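PDB 5AMV: pectate lyase from Bacillus subtilis, which cleaves polygalacturonate by calcium-dependent beta-elimination, giving oligosaccharides with an unsaturated sugar at the non-reducing end. Local coordinates for residues 19-23 and 150-154; 51-57 and 126-132; 295-299 and 326-330; 243-249 and 273-279; 114-118 and 181-185. All blocks are in the same frame, centred on the assembly; numbering follows the deposited sequence.

Contact 1. Residues 19-23 and 150-154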
# COMPACT_ATOMS: atom_id res chain seq x y z
N THR A 19 -17.75 -14.41 6.21
CA THR A 19 -18.56 -14.22 4.99
C THR A 19 -17.68 -14.16 3.75
O THR A 19 -18.20 -14.15 2.63
CB THR A 19 -19.43 -12.94 5.08
OG1 THR A 19 -18.63 -11.83 5.49
CG2 THR A 19 -20.52 -13.12 6.14
N GLY A 20 -16.36 -14.11 3.96
CA GLY A 20 -15.38 -14.14 2.86
C GLY A 20 -15.44 -12.96 1.91
O GLY A 20 -16.08 -11.93 2.20
N THR A 21 -14.75 -13.08 0.77
CA THR A 21 -14.66 -11.94 -0.15
C THR A 21 -15.20 -12.28 -1.53
O THR A 21 -14.56 -12.98 -2.32
CB THR A 21 -13.22 -11.39 -0.20
OG1 THR A 21 -12.85 -11.01 1.14
CG2 THR A 21 -13.18 -10.17 -1.08
N THR A 22 -16.41 -11.79 -1.81
CA THR A 22 -17.05 -12.08 -3.07
C THR A 22 -17.22 -10.81 -3.92
O THR A 22 -17.69 -10.89 -5.08
CB THR A 22 -18.47 -12.71 -2.82
OG1 THR A 22 -19.21 -11.85 -1.95
CG2 THR A 22 -18.33 -14.16 -2.17
N GLY A 23 -16.89 -9.64 -3.33
CA GLY A 23 -16.97 -8.36 -4.05
C GLY A 23 -18.32 -8.18 -4.73
O GLY A 23 -19.37 -8.44 -4.11
N ASP A 150 -17.00 -3.10 3.44
CA ASP A 150 -16.79 -4.54 3.42
C ASP A 150 -16.97 -5.13 2.04
O ASP A 150 -17.86 -4.73 1.29
CB ASP A 150 -17.79 -5.23 4.38
CG ASP A 150 -17.55 -6.74 4.54
OD1 ASP A 150 -16.67 -7.09 5.37
OD2 ASP A 150 -18.22 -7.59 3.91
N ASN A 151 -16.14 -6.12 1.74
CA ASN A 151 -16.37 -7.05 0.63
C ASN A 151 -16.00 -6.42 -0.71
O ASN A 151 -16.85 -6.06 -1.54
CB ASN A 151 -17.81 -7.58 0.61
CG ASN A 151 -17.97 -8.76 -0.33
OD1 ASN A 151 -17.02 -9.53 -0.53
ND2 ASN A 151 -19.16 -8.92 -0.90
N VAL A 152 -14.69 -6.30 -0.93
CA VAL A 152 -14.19 -5.57 -2.08
C VAL A 152 -13.05 -6.32 -2.72
O VAL A 152 -12.13 -6.80 -2.02
CB VAL A 152 -13.73 -4.10 -1.70
CG1 VAL A 152 -13.03 -3.41 -2.88
CG2 VAL A 152 -14.94 -3.24 -1.22
N ILE A 153 -13.08 -6.39 -4.06
CA ILE A 153 -12.04 -7.08 -4.83
C ILE A 153 -11.41 -6.08 -5.80
O ILE A 153 -12.13 -5.42 -6.52
CB ILE A 153 -12.65 -8.28 -5.59
CG1 ILE A 153 -13.15 -9.34 -4.59
CG2 ILE A 153 -11.64 -8.87 -6.56
CD1 ILE A 153 -13.93 -10.47 -5.27
N ILE A 154 -10.08 -6.01 -5.82
CA ILE A 154 -9.34 -5.16 -6.77
C ILE A 154 -8.28 -6.04 -7.45
O ILE A 154 -7.41 -6.57 -6.75
CB ILE A 154 -8.60 -4.00 -6.03
CG1 ILE A 154 -9.55 -3.22 -5.08
CG2 ILE A 154 -7.86 -3.11 -7.05
CD1 ILE A 154 -10.67 -2.47 -5.76
O HOH W 1 -18.00 -10.31 3.38
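Loop 19-23 lies along the corner where the chain turns from Asp150 into strand 152-154, bringing the CA atoms of Gly23 and Val152 to 4.4 Å and pointing a CA hydrogen of Gly23 at Asn151 O (CA to O 3.4 Å). The side chain of Asn151 does most of the joining. With CG anti to the backbone N (chi1 -167°), its amide reaches up to the loop, where OD1 receives two backbone N-H groups: Thr22 N at 2.7 Å, in the carbonyl plane on a lone pair, and Gly23 N at 2.8 Å, from above that plane. ND2 donates to Thr22 OG1 at 3.1 Å and also to Asn128 OD1, so both ends of the amide are engaged and its rotation is fixed. Asn151 and Asn128 sit at equivalent corners of successive coils of a right-handed parallel beta-helix, both with left-handed backbone angles, as in the stacked asparagines familiar from pectate lyases. Beyond the corner, Ile153 CD1 rests 3.6 Å from Gly23 N; a side chain at the glycine would run into it. Thr21 and Ile153 run antiparallel alongside each other, Thr21 CG2 3.6 Å from Ile153 CG1, and both side chains touch Trp195, while Thr21 OG1 bonds to Gly15 O. Farther out, one water joins Thr19 OG1, Gly20 O and Asp150 OD2, and Asp150 OD1 is held by Thr192 and His193.

Contact 2. Residues 51-57 and 126-132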
# COMPACT_ATOMS: atom_id res chain seq x y z
N THR A 51 -24.12 0.05 -1.59
CA THR A 51 -23.83 -1.38 -1.35
C THR A 51 -24.37 -2.35 -2.43
O THR A 51 -24.19 -3.57 -2.35
CB THR A 51 -24.40 -1.81 -0.01
OG1 THR A 51 -25.83 -1.63 -0.07
CG2 THR A 51 -23.86 -0.95 1.11
N THR A 52 -25.04 -1.82 -3.44
CA THR A 52 -25.48 -2.64 -4.58
C THR A 52 -24.30 -3.45 -5.17
O THR A 52 -23.31 -2.83 -5.55
CB THR A 52 -26.04 -1.72 -5.68
OG1 THR A 52 -27.07 -0.89 -5.12
CG2 THR A 52 -26.60 -2.49 -6.84
N PRO A 53 -24.41 -4.79 -5.27
CA PRO A 53 -23.28 -5.49 -5.91
C PRO A 53 -22.99 -4.93 -7.31
O PRO A 53 -23.92 -4.72 -8.12
CB PRO A 53 -23.74 -6.94 -6.00
CG PRO A 53 -24.70 -7.07 -4.85
CD PRO A 53 -25.38 -5.75 -4.70
N LYS A 54 -21.70 -4.66 -7.57
CA LYS A 54 -21.29 -4.05 -8.84
C LYS A 54 -19.92 -4.54 -9.34
O LYS A 54 -19.03 -4.84 -8.55
CB LYS A 54 -21.27 -2.53 -8.69
CG LYS A 54 -20.13 -2.03 -7.78
CD LYS A 54 -20.30 -0.63 -7.25
CE LYS A 54 -21.34 -0.55 -6.15
NZ LYS A 54 -21.06 -1.49 -4.96
N ILE A 55 -19.76 -4.63 -10.67
CA ILE A 55 -18.51 -4.98 -11.27
C ILE A 55 -18.11 -3.79 -12.13
O ILE A 55 -18.93 -3.26 -12.89
CB ILE A 55 -18.63 -6.26 -12.12
CG1 ILE A 55 -18.97 -7.43 -11.22
CG2 ILE A 55 -17.31 -6.56 -12.90
CD1 ILE A 55 -19.50 -8.64 -11.92
N ILE A 56 -16.85 -3.39 -12.01
CA ILE A 56 -16.32 -2.25 -12.75
C ILE A 56 -15.07 -2.67 -13.45
O ILE A 56 -14.09 -3.02 -12.78
CB ILE A 56 -15.99 -1.08 -11.79
CG1 ILE A 56 -17.26 -0.58 -11.10
CG2 ILE A 56 -15.28 0.09 -12.56
CD1 ILE A 56 -16.99 0.41 -9.95
N TYR A 57 -15.10 -2.65 -14.79
CA TYR A 57 -13.93 -2.93 -15.62
C TYR A 57 -13.20 -1.62 -15.91
O TYR A 57 -13.82 -0.68 -16.38
CB TYR A 57 -14.35 -3.53 -16.99
CG TYR A 57 -14.82 -4.95 -16.83
CD1 TYR A 57 -13.90 -5.98 -16.64
CD2 TYR A 57 -16.19 -5.25 -16.80
CE1 TYR A 57 -14.34 -7.33 -16.46
CE2 TYR A 57 -16.62 -6.56 -16.64
CZ TYR A 57 -15.70 -7.58 -16.46
OH TYR A 57 -16.19 -8.86 -16.28
N PRO A 126 -17.21 1.56 -2.45
CA PRO A 126 -18.29 1.09 -1.57
C PRO A 126 -18.33 -0.42 -1.50
O PRO A 126 -17.61 -1.13 -2.22
CB PRO A 126 -19.56 1.62 -2.28
CG PRO A 126 -19.21 1.57 -3.75
CD PRO A 126 -17.70 1.87 -3.82
N ALA A 127 -19.16 -0.92 -0.58
CA ALA A 127 -19.26 -2.35 -0.33
C ALA A 127 -19.72 -3.16 -1.54
O ALA A 127 -20.49 -2.65 -2.39
CB ALA A 127 -20.25 -2.58 0.83
N ASN A 128 -19.32 -4.43 -1.57
CA ASN A 128 -19.76 -5.40 -2.60
C ASN A 128 -19.38 -4.93 -3.99
O ASN A 128 -20.24 -4.81 -4.89
CB ASN A 128 -21.28 -5.66 -2.51
CG ASN A 128 -21.73 -5.98 -1.08
OD1 ASN A 128 -21.13 -6.80 -0.39
ND2 ASN A 128 -22.78 -5.30 -0.63
N THR A 129 -18.09 -4.64 -4.16
CA THR A 129 -17.60 -4.07 -5.42
C THR A 129 -16.42 -4.89 -5.88
O THR A 129 -15.54 -5.22 -5.06
CB THR A 129 -17.13 -2.64 -5.21
OG1 THR A 129 -18.22 -1.83 -4.75
CG2 THR A 129 -16.59 -2.06 -6.50
N THR A 130 -16.39 -5.20 -7.18
CA THR A 130 -15.23 -5.78 -7.82
C THR A 130 -14.75 -4.81 -8.90
O THR A 130 -15.54 -4.37 -9.72
CB THR A 130 -15.53 -7.14 -8.48
OG1 THR A 130 -15.86 -8.10 -7.45
CG2 THR A 130 -14.32 -7.64 -9.37
N ILE A 131 -13.47 -4.46 -8.84
CA ILE A 131 -12.88 -3.57 -9.83
C ILE A 131 -11.70 -4.31 -10.44
O ILE A 131 -10.77 -4.68 -9.73
CB ILE A 131 -12.39 -2.21 -9.22
CG1 ILE A 131 -13.48 -1.57 -8.34
CG2 ILE A 131 -11.77 -1.26 -10.33
CD1 ILE A 131 -13.08 -0.21 -7.70
N VAL A 132 -11.74 -4.54 -11.75
CA VAL A 132 -10.73 -5.35 -12.41
C VAL A 132 -10.26 -4.67 -13.70
O VAL A 132 -11.05 -4.03 -14.39
CB VAL A 132 -11.17 -6.82 -12.71
CG1 VAL A 132 -11.55 -7.57 -11.39
CG2 VAL A 132 -12.35 -6.83 -13.64
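The ring of Tyr57 is met obliquely by Val132, whose CG2 lies 3.5 Å from ring atom CD1; the two side chains run side by side, and Val32 and Thr34 of the next strand also touch the tyrosine. The other flat group, the amide of Asn128, sends ND2 to Thr51 O at 2.8 Å, an almost straight bond (175°) lying in both the amide and the carbonyl plane. Between these ends Lys54 curls back, bent at chi3 and chi4, so that its carbons pass over Thr129 and NZ reaches Thr129 OG1 and Thr52 O at 2.9 and 2.7 Å, with Asn50 O as a further acceptor. Thr129 OG1 in turn donates to Pro126 O, which orients its oxygen for the buried ammonium. On the face bearing Lys54 and Ile56, helix 38-45 covers Ile56 and Ile131 with Leu45. Lys54 N, Thr130 N, Ile56 N and Val132 N bond alternately across strands 54-57 and 129-132, 4.7 Å and 13° apart, the parallel in-register pairing of successive coils in a beta-helix.

Contact 3. Residues 295-299 and 326-330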
# COMPACT_ATOMS: atom_id res chain seq x y z
N TYR A 295 11.50 -10.81 -2.58
CA TYR A 295 11.99 -9.44 -2.37
C TYR A 295 13.33 -9.35 -3.07
O TYR A 295 14.21 -10.23 -2.88
CB TYR A 295 12.17 -9.13 -0.85
CG TYR A 295 10.97 -9.46 0.01
CD1 TYR A 295 10.69 -10.78 0.34
CD2 TYR A 295 10.10 -8.45 0.46
CE1 TYR A 295 9.57 -11.11 1.13
CE2 TYR A 295 8.96 -8.78 1.24
CZ TYR A 295 8.73 -10.11 1.56
OH TYR A 295 7.64 -10.50 2.31
N GLU A 296 13.55 -8.28 -3.85
CA GLU A 296 14.83 -8.17 -4.58
C GLU A 296 15.20 -6.71 -4.70
O GLU A 296 14.33 -5.85 -4.92
CB GLU A 296 14.76 -8.78 -5.99
CG GLU A 296 13.50 -8.33 -6.78
CD GLU A 296 13.55 -8.72 -8.25
OE1 GLU A 296 14.65 -8.75 -8.88
OE2 GLU A 296 12.48 -8.94 -8.81
N GLY A 297 16.48 -6.42 -4.54
CA GLY A 297 16.95 -5.04 -4.60
C GLY A 297 18.41 -4.96 -4.27
O GLY A 297 19.09 -5.99 -4.21
N SER A 298 18.89 -3.75 -4.07
CA SER A 298 20.28 -3.50 -3.81
C SER A 298 20.39 -2.43 -2.74
O SER A 298 19.67 -1.42 -2.78
CB SER A 298 20.97 -2.98 -5.08
OG SER A 298 22.23 -2.42 -4.72
N THR A 299 21.29 -2.61 -1.78
CA THR A 299 21.47 -1.58 -0.73
C THR A 299 22.23 -0.40 -1.28
O THR A 299 22.31 0.64 -0.62
CB THR A 299 22.27 -2.13 0.47
OG1 THR A 299 23.52 -2.63 -0.02
CG2 THR A 299 21.49 -3.26 1.18
N ASP A 326 16.48 -11.52 -2.18
CA ASP A 326 17.75 -11.39 -2.90
C ASP A 326 18.23 -9.94 -2.88
O ASP A 326 17.85 -9.10 -3.75
CB ASP A 326 17.62 -11.89 -4.32
CG ASP A 326 17.56 -13.44 -4.40
OD1 ASP A 326 18.02 -14.10 -3.45
OD2 ASP A 326 17.05 -13.94 -5.40
N VAL A 327 19.10 -9.66 -1.91
CA VAL A 327 19.72 -8.34 -1.74
C VAL A 327 21.21 -8.63 -1.50
O VAL A 327 21.61 -8.93 -0.39
CB VAL A 327 19.07 -7.54 -0.57
CG1 VAL A 327 19.76 -6.17 -0.36
CG2 VAL A 327 17.55 -7.33 -0.85
N PRO A 328 22.02 -8.54 -2.55
CA PRO A 328 23.44 -8.97 -2.41
C PRO A 328 24.13 -8.26 -1.26
O PRO A 328 23.95 -7.04 -1.07
CB PRO A 328 24.04 -8.55 -3.76
CG PRO A 328 22.87 -8.79 -4.73
CD PRO A 328 21.64 -8.29 -3.96
N GLY A 329 24.85 -9.02 -0.44
CA GLY A 329 25.68 -8.40 0.61
C GLY A 329 24.98 -8.10 1.93
O GLY A 329 25.63 -7.68 2.89
N LEU A 330 23.66 -8.33 1.98
CA LEU A 330 22.87 -8.12 3.19
C LEU A 330 23.14 -9.21 4.23
O LEU A 330 23.34 -10.38 3.89
CB LEU A 330 21.36 -8.11 2.83
CG LEU A 330 20.44 -7.45 3.85
CD1 LEU A 330 20.55 -5.95 3.87
CD2 LEU A 330 19.01 -7.89 3.60
O HOH W 2 22.93 -4.99 -2.59
O HOH W 3 24.55 -4.99 0.79
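Asp326 N donates to Tyr295 O at 2.7 Å, nearly straight at 168°, and Gly297 N answers with a longer bond of 3.1 Å to Asp326 O; together they form the last parallel bridge, Glu296 beside Asp326, before the two chains part. Past it the contact turns apolar. Val327 CG1, anti to the backbone N (chi1 178°), reaches Thr299 CG2 at 3.7 Å, and Leu330 CD1 meets the same methyl at 3.9 Å. If an alanine stood here, Thr299 CG2 would probably lose its valine neighbour and a gap would open beside Gly297 and Phe306. Pro328, in a type II turn from Val327 to Leu330, lays CD 3.4 Å from Gly297 O, and its own carbonyl oxygen is held by two waters, one on Thr299 N and the other on Thr299 OG1. Asp326 OD2 bonds to Tyr294 OH, and Glu296 forms a salt bridge with Arg272. Strand 287-296 thus lies between 266-274, where the Tyr295 ring meets that of Tyr273 with the planes nearly parallel, and 317-326, whose end leads into this loop.

Contact 4. Residues 243-249 and 273-279. With ADA (alpha-D-galactopyranuronic acid), chain B; ADA (alpha-D-galactopyranuronic acid), chain C.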
# COMPACT_ATOMS: atom_id res chain seq x y z
N HIS A 243 6.93 -2.14 -7.07
CA HIS A 243 8.28 -1.81 -7.55
C HIS A 243 8.60 -0.33 -7.58
O HIS A 243 7.71 0.48 -7.81
CB HIS A 243 8.71 -2.54 -8.83
CG HIS A 243 7.96 -2.13 -10.05
ND1 HIS A 243 8.42 -1.14 -10.90
CD2 HIS A 243 6.85 -2.64 -10.64
CE1 HIS A 243 7.59 -1.01 -11.92
NE2 HIS A 243 6.64 -1.92 -11.80
N ASP A 244 9.87 -0.02 -7.29
CA ASP A 244 10.41 1.36 -7.44
C ASP A 244 9.56 2.33 -6.62
O ASP A 244 8.84 3.20 -7.14
CB ASP A 244 10.47 1.74 -8.94
CG ASP A 244 11.37 0.80 -9.68
OD1 ASP A 244 12.59 0.77 -9.41
OD2 ASP A 244 10.84 0.02 -10.48
N HIS A 245 9.64 2.15 -5.29
CA HIS A 245 8.84 2.93 -4.36
C HIS A 245 9.50 2.82 -2.97
O HIS A 245 10.22 1.84 -2.70
CB HIS A 245 7.39 2.37 -4.35
CG HIS A 245 6.48 3.09 -3.39
ND1 HIS A 245 5.71 4.18 -3.75
CD2 HIS A 245 6.28 2.91 -2.07
CE1 HIS A 245 5.05 4.62 -2.69
NE2 HIS A 245 5.38 3.87 -1.66
N ASP A 246 9.32 3.83 -2.12
CA ASP A 246 9.96 3.84 -0.81
C ASP A 246 9.18 3.00 0.22
O ASP A 246 9.54 1.87 0.47
CB ASP A 246 10.20 5.32 -0.43
CG ASP A 246 10.94 5.49 0.91
OD1 ASP A 246 11.19 4.54 1.63
OD2 ASP A 246 11.17 6.68 1.23
N LYS A 247 8.07 3.53 0.75
CA LYS A 247 7.30 2.84 1.82
C LYS A 247 6.12 2.06 1.26
O LYS A 247 5.10 2.63 0.85
CB LYS A 247 6.81 3.89 2.80
CG LYS A 247 8.02 4.56 3.53
CD LYS A 247 7.59 5.65 4.51
CE LYS A 247 7.51 7.01 3.88
NZ LYS A 247 7.79 8.04 4.97
N SER A 248 6.26 0.74 1.21
CA SER A 248 5.23 -0.04 0.50
C SER A 248 3.91 -0.25 1.22
O SER A 248 2.85 0.09 0.69
CB SER A 248 5.77 -1.42 0.18
OG SER A 248 4.76 -2.22 -0.40
N SER A 249 3.96 -0.86 2.40
CA SER A 249 2.78 -1.42 3.02
C SER A 249 2.88 -1.24 4.52
O SER A 249 3.66 -1.94 5.17
CB SER A 249 2.65 -2.92 2.69
OG SER A 249 2.51 -3.12 1.28
N TYR A 273 8.41 -7.76 -4.59
CA TYR A 273 8.85 -6.41 -4.15
C TYR A 273 10.21 -6.18 -4.76
O TYR A 273 11.19 -6.80 -4.34
CB TYR A 273 8.94 -6.31 -2.61
CG TYR A 273 7.65 -6.66 -1.87
CD1 TYR A 273 7.31 -7.98 -1.59
CD2 TYR A 273 6.77 -5.65 -1.45
CE1 TYR A 273 6.14 -8.30 -0.92
CE2 TYR A 273 5.62 -5.96 -0.73
CZ TYR A 273 5.29 -7.28 -0.52
OH TYR A 273 4.14 -7.64 0.14
N LYS A 274 10.29 -5.29 -5.74
CA LYS A 274 11.55 -5.04 -6.44
C LYS A 274 11.90 -3.55 -6.32
O LYS A 274 11.09 -2.67 -6.61
CB LYS A 274 11.42 -5.39 -7.90
CG LYS A 274 12.75 -5.08 -8.67
CD LYS A 274 12.73 -5.67 -10.05
CE LYS A 274 14.03 -5.33 -10.74
NZ LYS A 274 14.21 -5.95 -12.10
N ASN A 275 13.08 -3.26 -5.79
CA ASN A 275 13.44 -1.85 -5.54
C ASN A 275 12.37 -1.13 -4.71
O ASN A 275 11.93 -0.02 -5.02
CB ASN A 275 13.77 -1.11 -6.85
CG ASN A 275 14.86 -1.78 -7.62
OD1 ASN A 275 15.82 -2.28 -7.05
ND2 ASN A 275 14.77 -1.70 -8.94
N ILE A 276 12.04 -1.80 -3.60
CA ILE A 276 11.23 -1.24 -2.55
C ILE A 276 12.17 -0.99 -1.37
O ILE A 276 13.02 -1.83 -1.02
CB ILE A 276 10.15 -2.26 -2.15
CG1 ILE A 276 9.15 -2.51 -3.32
CG2 ILE A 276 9.36 -1.78 -0.88
CD1 ILE A 276 8.41 -1.19 -3.76
N VAL A 277 12.09 0.21 -0.80
CA VAL A 277 13.02 0.58 0.27
C VAL A 277 12.66 -0.11 1.58
O VAL A 277 13.54 -0.68 2.24
CB VAL A 277 13.10 2.14 0.50
CG1 VAL A 277 14.00 2.44 1.66
CG2 VAL A 277 13.62 2.83 -0.74
N GLN A 278 11.41 0.03 2.00
CA GLN A 278 11.06 -0.38 3.36
C GLN A 278 9.57 -0.65 3.51
O GLN A 278 8.78 -0.42 2.59
CB GLN A 278 11.50 0.73 4.32
CG GLN A 278 10.78 2.06 4.08
CD GLN A 278 11.30 3.16 4.99
OE1 GLN A 278 11.45 2.94 6.19
NE2 GLN A 278 11.55 4.35 4.43
N ARG A 279 9.18 -1.18 4.68
CA ARG A 279 7.77 -1.47 5.00
C ARG A 279 7.14 -2.46 4.05
O ARG A 279 6.25 -2.12 3.28
CB ARG A 279 6.90 -0.19 5.11
CG ARG A 279 7.56 0.85 6.03
CD ARG A 279 6.70 2.09 6.17
NE ARG A 279 7.26 3.01 7.15
CZ ARG A 279 6.68 4.14 7.55
NH1 ARG A 279 5.50 4.52 7.03
NH2 ARG A 279 7.26 4.90 8.47
C1 ADA B . 10.61 6.11 8.89
C2 ADA B . 9.96 7.42 9.40
C3 ADA B . 10.04 7.49 10.93
C4 ADA B . 9.38 6.28 11.57
C5 ADA B . 10.05 5.01 11.04
C6 ADA B . 9.21 3.84 11.49
O2 ADA B . 10.74 8.51 8.89
O3 ADA B . 9.36 8.66 11.40
O4 ADA B . 7.99 6.26 11.17
O5 ADA B . 10.06 4.99 9.58
O6B ADA B . 8.75 3.08 10.59
O6A ADA B . 8.96 3.65 12.72
C1 ADA C . 15.45 6.15 9.69
C2 ADA C . 14.48 5.30 10.52
C3 ADA C . 13.62 4.43 9.59
C4 ADA C . 12.86 5.31 8.59
C5 ADA C . 13.89 6.19 7.85
C6 ADA C . 13.27 7.09 6.81
O2 ADA C . 15.21 4.50 11.47
O3 ADA C . 12.75 3.59 10.36
O4 ADA C . 11.88 6.09 9.30
O5 ADA C . 14.70 6.96 8.77
O6B ADA C . 12.43 6.62 5.97
O6A ADA C . 13.64 8.29 6.82
O HOH W 4 12.56 -1.79 -11.26
O HOH W 5 2.19 -5.84 0.78
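Gln278 NE2 spends both protons in nearly straight bonds, one on Asp246 OD1 (2.8 Å, 174°), met on the syn side of the carboxylate, the other on O6B of the chain C galacturonate (2.9 Å, 176°). This is the sugar-binding side of two successive coils of the parallel beta-helix, where the chain turns corners at Asp244, Asp246 and Asn275. Asp246 OD2 forms a salt bridge with Lys218, so the aspartate is gripped at both oxygens and fixes the amide that meets the substrate. One residue on, Arg279, the inferred active-site residue, extends its chain to the linked galacturonate of chain B: NH2 donates to the ring oxygen O5 at 3.0 Å and more weakly to carboxylate O6B. Lys247 runs alongside, its CD 3.4 Å above the guanidinium plane, toward the rim of one face, which probably limits how that group can swing; Arg279 and Arg282, which also bonds to galacturonate, line a pocket suited to an acidic polymer. Backbone bonds such as Ser248 N to Gln278 O and Ser249 N to Arg279 O zip the coils behind the sugars. At the far corner His243 ND1 bonds to Asp244 OD2 at 2.7 Å. Inside, Ile276 CD1 packs on His245 CB at 3.7 Å, and Ser248 OG sits at the edge of the Tyr273 ring, while one water joins Ser249 OG to Tyr273 OH.

Contact 5. Residues 114-118 and 181-185. With CA (calcium ion), chain D.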
# COMPACT_ATOMS: atom_id res chain seq x y z
N GLN A 114 -3.94 21.00 -0.50
CA GLN A 114 -4.00 19.54 -0.40
C GLN A 114 -5.44 19.04 -0.54
O GLN A 114 -5.71 18.04 -1.23
CB GLN A 114 -3.39 19.13 0.95
CG GLN A 114 -3.08 17.67 0.99
CD GLN A 114 -2.35 17.29 2.22
OE1 GLN A 114 -2.71 17.71 3.35
NE2 GLN A 114 -1.30 16.49 2.04
N LYS A 115 -6.39 19.74 0.08
CA LYS A 115 -7.77 19.28 0.01
C LYS A 115 -8.32 19.43 -1.42
O LYS A 115 -9.10 18.61 -1.87
CB LYS A 115 -8.62 19.99 1.06
CG LYS A 115 -8.33 19.45 2.49
CD LYS A 115 -8.92 20.38 3.55
CE LYS A 115 -8.75 19.82 4.96
NZ LYS A 115 -7.64 20.47 5.72
N ASN A 116 -7.88 20.44 -2.15
CA ASN A 116 -8.31 20.58 -3.55
C ASN A 116 -7.86 19.35 -4.38
O ASN A 116 -8.60 18.82 -5.19
CB ASN A 116 -7.66 21.84 -4.12
CG ASN A 116 -8.22 23.12 -3.51
OD1 ASN A 116 -9.34 23.13 -2.98
ND2 ASN A 116 -7.48 24.20 -3.64
N GLN A 117 -6.61 18.93 -4.17
CA GLN A 117 -6.14 17.74 -4.90
C GLN A 117 -6.82 16.46 -4.44
O GLN A 117 -7.19 15.62 -5.27
CB GLN A 117 -4.62 17.59 -4.83
CG GLN A 117 -4.14 16.34 -5.60
CD GLN A 117 -2.61 16.25 -5.74
OE1 GLN A 117 -1.86 16.75 -4.89
NE2 GLN A 117 -2.16 15.62 -6.82
N LYS A 118 -6.94 16.30 -3.12
CA LYS A 118 -7.65 15.11 -2.55
C LYS A 118 -9.04 14.92 -3.16
O LYS A 118 -9.47 13.79 -3.42
CB LYS A 118 -7.71 15.26 -1.03
CG LYS A 118 -8.44 14.12 -0.29
CD LYS A 118 -8.52 14.41 1.22
CE LYS A 118 -9.27 13.30 1.94
NZ LYS A 118 -10.75 13.58 1.98
N SER A 181 3.34 12.99 2.84
CA SER A 181 2.28 13.13 1.82
C SER A 181 1.08 12.26 2.16
O SER A 181 1.19 11.35 3.00
CB SER A 181 2.85 12.81 0.45
OG SER A 181 3.52 13.96 -0.09
N GLN A 182 -0.07 12.55 1.52
CA GLN A 182 -1.35 11.97 1.92
C GLN A 182 -1.82 10.76 1.12
O GLN A 182 -2.77 10.10 1.58
CB GLN A 182 -2.47 13.02 1.87
CG GLN A 182 -2.43 14.01 3.02
CD GLN A 182 -2.58 13.34 4.39
OE1 GLN A 182 -3.59 12.68 4.67
NE2 GLN A 182 -1.56 13.50 5.24
N TYR A 183 -1.26 10.50 -0.07
CA TYR A 183 -1.93 9.53 -0.96
C TYR A 183 -1.19 8.24 -1.06
O TYR A 183 0.01 8.24 -1.32
CB TYR A 183 -2.17 10.10 -2.40
CG TYR A 183 -2.77 11.46 -2.32
CD1 TYR A 183 -3.98 11.65 -1.65
CD2 TYR A 183 -2.09 12.58 -2.83
CE1 TYR A 183 -4.50 12.92 -1.48
CE2 TYR A 183 -2.61 13.85 -2.68
CZ TYR A 183 -3.80 14.03 -2.02
OH TYR A 183 -4.26 15.31 -1.81
N ASP A 184 -1.93 7.16 -0.88
CA ASP A 184 -1.42 5.83 -1.18
C ASP A 184 -2.07 5.42 -2.52
O ASP A 184 -3.02 6.08 -2.97
CB ASP A 184 -1.92 4.86 -0.10
CG ASP A 184 -1.60 5.30 1.31
OD1 ASP A 184 -0.52 5.86 1.58
OD2 ASP A 184 -2.40 4.99 2.23
N ASN A 185 -1.65 4.29 -3.12
CA ASN A 185 -2.44 3.75 -4.24
C ASN A 185 -3.77 3.17 -3.73
O ASN A 185 -4.83 3.46 -4.29
CB ASN A 185 -1.63 2.70 -5.02
CG ASN A 185 -0.26 3.21 -5.38
OD1 ASN A 185 0.75 2.71 -4.84
ND2 ASN A 185 -0.19 4.21 -6.29
CA CA D . -0.82 5.71 3.88
O HOH W 6 0.10 15.34 4.34
O HOH W 7 -2.38 17.20 -2.34
O HOH W 8 -1.95 7.76 3.74
O HOH W 9 0.48 5.61 5.83
O HOH W 10 -2.41 4.88 5.35
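The calcium-site loop 181-185 reaches helix 105-121 chiefly through Tyr183. With CG anti to its carbonyl carbon (chi1 -48°), the tyrosine points its ring at the helix, and OH rests 3.5 Å from Lys118 CB. The hydroxyl lies over the helical bond from Lys118 N to Gln114 O without joining it and instead donates to a water at 2.7 Å, which in turn donates a hydrogen bond to Gln117 OE1. The same OE1 stands at the ring edge, 3.7 Å from Tyr183 CE2, and also accepts from Tyr165 N, while NE2 bonds to Asn65 OD1. A phenylalanine here would keep the ring but would probably leave that water without its hydroxyl donor and Gln117 without its water-borne link to the loop. The tyrosine contact places the helix against the loop leading into strand 186-189 of the parallel beta-helix. One residue on, both carboxylate oxygens of Asp184 bind calcium, OD1 at 2.3 Å and OD2 at 2.4 Å, with three waters, Asp223 and Asp227 completing the site.

Contacts 1 to 4 mark steps along one parallel beta-helix. Contacts 1 and 2, centres 9 Å apart, share neighbouring strands 129-133 and 152-155, and contact 2 falls within the chain span of contact 1. Contacts 3 and 4, centres 12 Å apart, are joined through strands 266-274 and 287-296; contact 4, earlier in the chain, lies near the middle, contact 3 farther toward the C-terminal coils, its centre about 35 Å from that of contact 1. Contact 5 alternates in sequence with contacts 1 and 2 and brings an outer helix to the calcium loop. The Arg279 side chain of contact 4 lies about 7 Å from that calcium, so metal and substrate sites adjoin.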